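Local coordinates for protein polymerase X (Deinococcus radiodurans, PDB 2W9M) that probably copies DNA as a zinc-containing family X polymerase, adding deoxyribonucleotides to a growing strand with magnesium as cofactor, at residues F155-V169 and L224-A236. Numbering follows the deposited sequence.
Sequences FEARQRQSLRAGLAV and LSGDYEGVPVEIA
V231 overlaps V169 across the joint between a beta hairpin and helix 163-176 in the family X polymerase region: its CG2 lies 3.7 Å from V169 CG2, and the two side chains run antiparallel past one another. V169 straddles both hairpin strands, because its CG1, anti to the backbone N (171°), reaches V233 CG2 at 4.0 Å and also touches Y228 CD2. Axis geometry agrees with helix-on-strand packing, the axes of helix 163-169 and strand 231-236 approaching to 9.1 Å at 47°. The hairpin's type I' turn, Y228 to V231, meets the end of helix 141-157. There E229 O lies at the edge of the F155 ring, near its plane, 3.5 Å from F155 CD1, and G230, with no side chain, lets its CA come within 3.5 Å of E156 CG. Y228 OH and the E229 carboxylate turn elsewhere, to E129 and R125 of helix 121-130. E156 OE2 and D227 OD2, two acceptors 3.1 Å apart, would disfavour each other if both are charged. Q161, bent at chi2 (-59°), flanks P232 CD and ties back to the helix end: its NE2 donates to F155 O at 2.8 Å, with F155 O in the plane of the Q161 amide and NE2 above the plane of the F155 carbonyl.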
# COMPACT_ATOMS: atom_id res chain seq x y z
N PHE A 155 -9.96 12.54 -6.46
CA PHE A 155 -9.58 12.90 -5.09
C PHE A 155 -10.71 13.59 -4.33
O PHE A 155 -10.92 13.32 -3.14
CB PHE A 155 -8.33 13.78 -5.08
CG PHE A 155 -7.05 13.02 -5.27
CD1 PHE A 155 -5.89 13.68 -5.66
CD2 PHE A 155 -7.00 11.66 -5.07
CE1 PHE A 155 -4.71 12.99 -5.84
CE2 PHE A 155 -5.82 10.95 -5.25
CZ PHE A 155 -4.67 11.62 -5.63
N GLU A 156 -11.43 14.48 -4.99
CA GLU A 156 -12.50 15.23 -4.33
C GLU A 156 -13.70 14.35 -4.01
O GLU A 156 -14.48 14.65 -3.11
CB GLU A 156 -12.90 16.45 -5.16
CG GLU A 156 -11.77 17.44 -5.34
CD GLU A 156 -12.20 18.74 -5.97
OE1 GLU A 156 -13.06 18.71 -6.88
OE2 GLU A 156 -11.68 19.80 -5.57
N ALA A 157 -13.84 13.25 -4.75
CA ALA A 157 -14.91 12.29 -4.50
C ALA A 157 -14.73 11.62 -3.14
O ALA A 157 -15.65 11.59 -2.33
CB ALA A 157 -14.94 11.24 -5.61
N ARG A 158 -13.54 11.07 -2.92
CA ARG A 158 -13.18 10.43 -1.66
C ARG A 158 -13.52 11.30 -0.44
O ARG A 158 -13.37 12.52 -0.48
CB ARG A 158 -11.69 10.09 -1.66
CG ARG A 158 -11.33 8.87 -2.50
CD ARG A 158 -10.18 9.15 -3.45
NE ARG A 158 -8.89 9.27 -2.80
CZ ARG A 158 -7.87 8.44 -2.99
NH1 ARG A 158 -7.99 7.42 -3.84
NH2 ARG A 158 -6.72 8.63 -2.35
N GLN A 159 -13.98 10.67 0.63
CA GLN A 159 -14.22 11.38 1.88
C GLN A 159 -12.92 11.50 2.65
O GLN A 159 -12.69 12.48 3.37
CB GLN A 159 -15.25 10.65 2.74
CG GLN A 159 -16.68 11.14 2.56
CD GLN A 159 -17.57 10.78 3.73
OE1 GLN A 159 -17.12 10.77 4.88
NE2 GLN A 159 -18.83 10.47 3.45
N ARG A 160 -12.07 10.50 2.49
CA ARG A 160 -10.75 10.50 3.12
C ARG A 160 -9.68 10.15 2.09
O ARG A 160 -9.94 9.41 1.13
CB ARG A 160 -10.73 9.53 4.30
CG ARG A 160 -11.30 10.12 5.59
CD ARG A 160 -11.10 9.18 6.78
NE ARG A 160 -10.96 9.92 8.04
CZ ARG A 160 -9.83 10.03 8.73
NH1 ARG A 160 -8.73 9.44 8.29
NH2 ARG A 160 -9.79 10.72 9.86
N GLN A 161 -8.48 10.69 2.27
CA GLN A 161 -7.39 10.48 1.33
C GLN A 161 -6.46 9.37 1.79
O GLN A 161 -6.42 9.03 2.97
CB GLN A 161 -6.59 11.78 1.16
CG GLN A 161 -7.41 12.95 0.68
CD GLN A 161 -8.07 12.68 -0.65
OE1 GLN A 161 -7.53 11.93 -1.48
NE2 GLN A 161 -9.24 13.27 -0.88
N SER A 162 -5.71 8.79 0.86
CA SER A 162 -4.72 7.78 1.21
C SER A 162 -3.55 8.46 1.91
O SER A 162 -3.31 9.64 1.71
CB SER A 162 -4.22 7.03 -0.04
OG SER A 162 -3.40 7.85 -0.85
N LEU A 163 -2.84 7.70 2.74
CA LEU A 163 -1.67 8.24 3.43
C LEU A 163 -0.66 8.79 2.43
O LEU A 163 0.04 9.76 2.72
CB LEU A 163 -1.01 7.16 4.28
CG LEU A 163 0.27 7.57 5.02
CD1 LEU A 163 0.01 8.78 5.91
CD2 LEU A 163 0.81 6.40 5.84
N ARG A 164 -0.59 8.17 1.26
CA ARG A 164 0.37 8.59 0.23
C ARG A 164 0.08 10.00 -0.28
O ARG A 164 0.97 10.85 -0.29
CB ARG A 164 0.37 7.59 -0.94
CG ARG A 164 1.35 7.95 -2.04
CD ARG A 164 1.15 7.12 -3.30
NE ARG A 164 1.54 5.72 -3.13
CZ ARG A 164 0.69 4.70 -3.15
NH1 ARG A 164 -0.60 4.92 -3.34
NH2 ARG A 164 1.13 3.46 -2.98
N ALA A 165 -1.16 10.25 -0.70
CA ALA A 165 -1.55 11.56 -1.20
C ALA A 165 -1.42 12.65 -0.14
O ALA A 165 -0.87 13.72 -0.40
CB ALA A 165 -2.98 11.52 -1.74
N GLY A 166 -1.93 12.38 1.06
CA GLY A 166 -1.85 13.34 2.15
C GLY A 166 -0.42 13.70 2.52
O GLY A 166 -0.09 14.86 2.75
N LEU A 167 0.44 12.69 2.57
CA LEU A 167 1.83 12.90 2.95
C LEU A 167 2.61 13.62 1.85
O LEU A 167 3.40 14.52 2.14
CB LEU A 167 2.50 11.56 3.28
CG LEU A 167 3.80 11.55 4.09
CD1 LEU A 167 3.74 12.57 5.21
CD2 LEU A 167 4.07 10.16 4.64
N ALA A 168 2.37 13.23 0.60
CA ALA A 168 3.00 13.89 -0.54
C ALA A 168 2.64 15.37 -0.60
O ALA A 168 3.51 16.21 -0.79
CB ALA A 168 2.61 13.19 -1.83
N VAL A 169 1.36 15.68 -0.45
CA VAL A 169 0.91 17.06 -0.50
C VAL A 169 1.47 17.88 0.66
O VAL A 169 1.92 19.01 0.47
CB VAL A 169 -0.63 17.16 -0.53
CG1 VAL A 169 -1.07 18.61 -0.35
CG2 VAL A 169 -1.16 16.59 -1.85
N LEU A 224 -5.31 27.96 8.89
CA LEU A 224 -5.74 28.23 7.53
C LEU A 224 -6.08 26.91 6.84
O LEU A 224 -5.50 25.87 7.17
CB LEU A 224 -4.63 28.95 6.75
CG LEU A 224 -4.04 30.22 7.38
CD1 LEU A 224 -2.94 29.87 8.37
CD2 LEU A 224 -3.51 31.14 6.30
N SER A 225 -7.01 26.95 5.90
CA SER A 225 -7.42 25.74 5.19
C SER A 225 -7.67 26.01 3.71
O SER A 225 -7.74 27.16 3.28
CB SER A 225 -8.65 25.11 5.84
OG SER A 225 -9.83 25.83 5.51
N GLY A 226 -7.81 24.94 2.94
CA GLY A 226 -7.97 25.05 1.51
C GLY A 226 -8.00 23.69 0.84
O GLY A 226 -8.31 22.68 1.48
N ASP A 227 -7.65 23.66 -0.44
CA ASP A 227 -7.72 22.44 -1.22
C ASP A 227 -6.62 22.48 -2.26
O ASP A 227 -6.64 23.32 -3.17
CB ASP A 227 -9.09 22.36 -1.92
CG ASP A 227 -9.48 20.94 -2.29
OD1 ASP A 227 -9.73 20.13 -1.36
OD2 ASP A 227 -9.55 20.63 -3.50
N TYR A 228 -5.63 21.60 -2.14
CA TYR A 228 -4.57 21.53 -3.13
C TYR A 228 -4.73 20.32 -4.05
O TYR A 228 -4.44 19.19 -3.67
CB TYR A 228 -3.19 21.51 -2.48
CG TYR A 228 -2.07 21.67 -3.50
CD1 TYR A 228 -1.81 22.91 -4.07
CD2 TYR A 228 -1.30 20.59 -3.89
CE1 TYR A 228 -0.80 23.07 -5.00
CE2 TYR A 228 -0.29 20.74 -4.82
CZ TYR A 228 -0.04 21.98 -5.37
OH TYR A 228 0.96 22.13 -6.30
N GLU A 229 -5.20 20.58 -5.27
CA GLU A 229 -5.41 19.54 -6.27
C GLU A 229 -6.26 18.39 -5.73
O GLU A 229 -5.90 17.22 -5.88
CB GLU A 229 -4.07 19.04 -6.80
CG GLU A 229 -3.30 20.12 -7.54
CD GLU A 229 -1.92 19.68 -7.97
OE1 GLU A 229 -1.58 18.49 -7.79
OE2 GLU A 229 -1.16 20.53 -8.48
N GLY A 230 -7.39 18.74 -5.12
CA GLY A 230 -8.34 17.75 -4.63
C GLY A 230 -8.07 17.28 -3.21
O GLY A 230 -8.96 16.72 -2.57
N VAL A 231 -6.86 17.51 -2.73
CA VAL A 231 -6.47 17.09 -1.39
C VAL A 231 -6.68 18.21 -0.38
O VAL A 231 -6.02 19.25 -0.46
CB VAL A 231 -4.99 16.67 -1.35
CG1 VAL A 231 -4.63 16.17 0.03
CG2 VAL A 231 -4.72 15.61 -2.41
N PRO A 232 -7.61 18.02 0.57
CA PRO A 232 -7.89 19.02 1.60
C PRO A 232 -6.63 19.35 2.41
O PRO A 232 -5.84 18.46 2.73
CB PRO A 232 -8.92 18.33 2.50
CG PRO A 232 -9.55 17.30 1.63
CD PRO A 232 -8.46 16.82 0.71
N VAL A 233 -6.45 20.63 2.72
CA VAL A 233 -5.24 21.09 3.39
C VAL A 233 -5.57 21.93 4.62
O VAL A 233 -6.48 22.75 4.59
CB VAL A 233 -4.37 21.94 2.44
CG1 VAL A 233 -3.32 22.70 3.23
CG2 VAL A 233 -3.72 21.06 1.39
N GLU A 234 -4.82 21.70 5.70
CA GLU A 234 -4.95 22.51 6.90
C GLU A 234 -3.58 22.89 7.42
O GLU A 234 -2.72 22.03 7.62
CB GLU A 234 -5.72 21.77 7.99
CG GLU A 234 -7.20 21.61 7.70
CD GLU A 234 -7.93 20.92 8.83
OE1 GLU A 234 -7.70 21.27 10.00
OE2 GLU A 234 -8.76 20.02 8.54
N ILE A 235 -3.38 24.18 7.64
CA ILE A 235 -2.12 24.67 8.16
C ILE A 235 -2.40 25.48 9.41
O ILE A 235 -3.18 26.43 9.38
CB ILE A 235 -1.37 25.53 7.12
CG1 ILE A 235 -1.01 24.67 5.90
CG2 ILE A 235 -0.12 26.16 7.72
CD1 ILE A 235 -0.27 25.41 4.81
N ALA A 236 -1.81 25.07 10.52
CA ALA A 236 -1.98 25.77 11.78
C ALA A 236 -0.66 26.40 12.17
O ALA A 236 0.39 25.75 12.10
CB ALA A 236 -2.46 24.82 12.87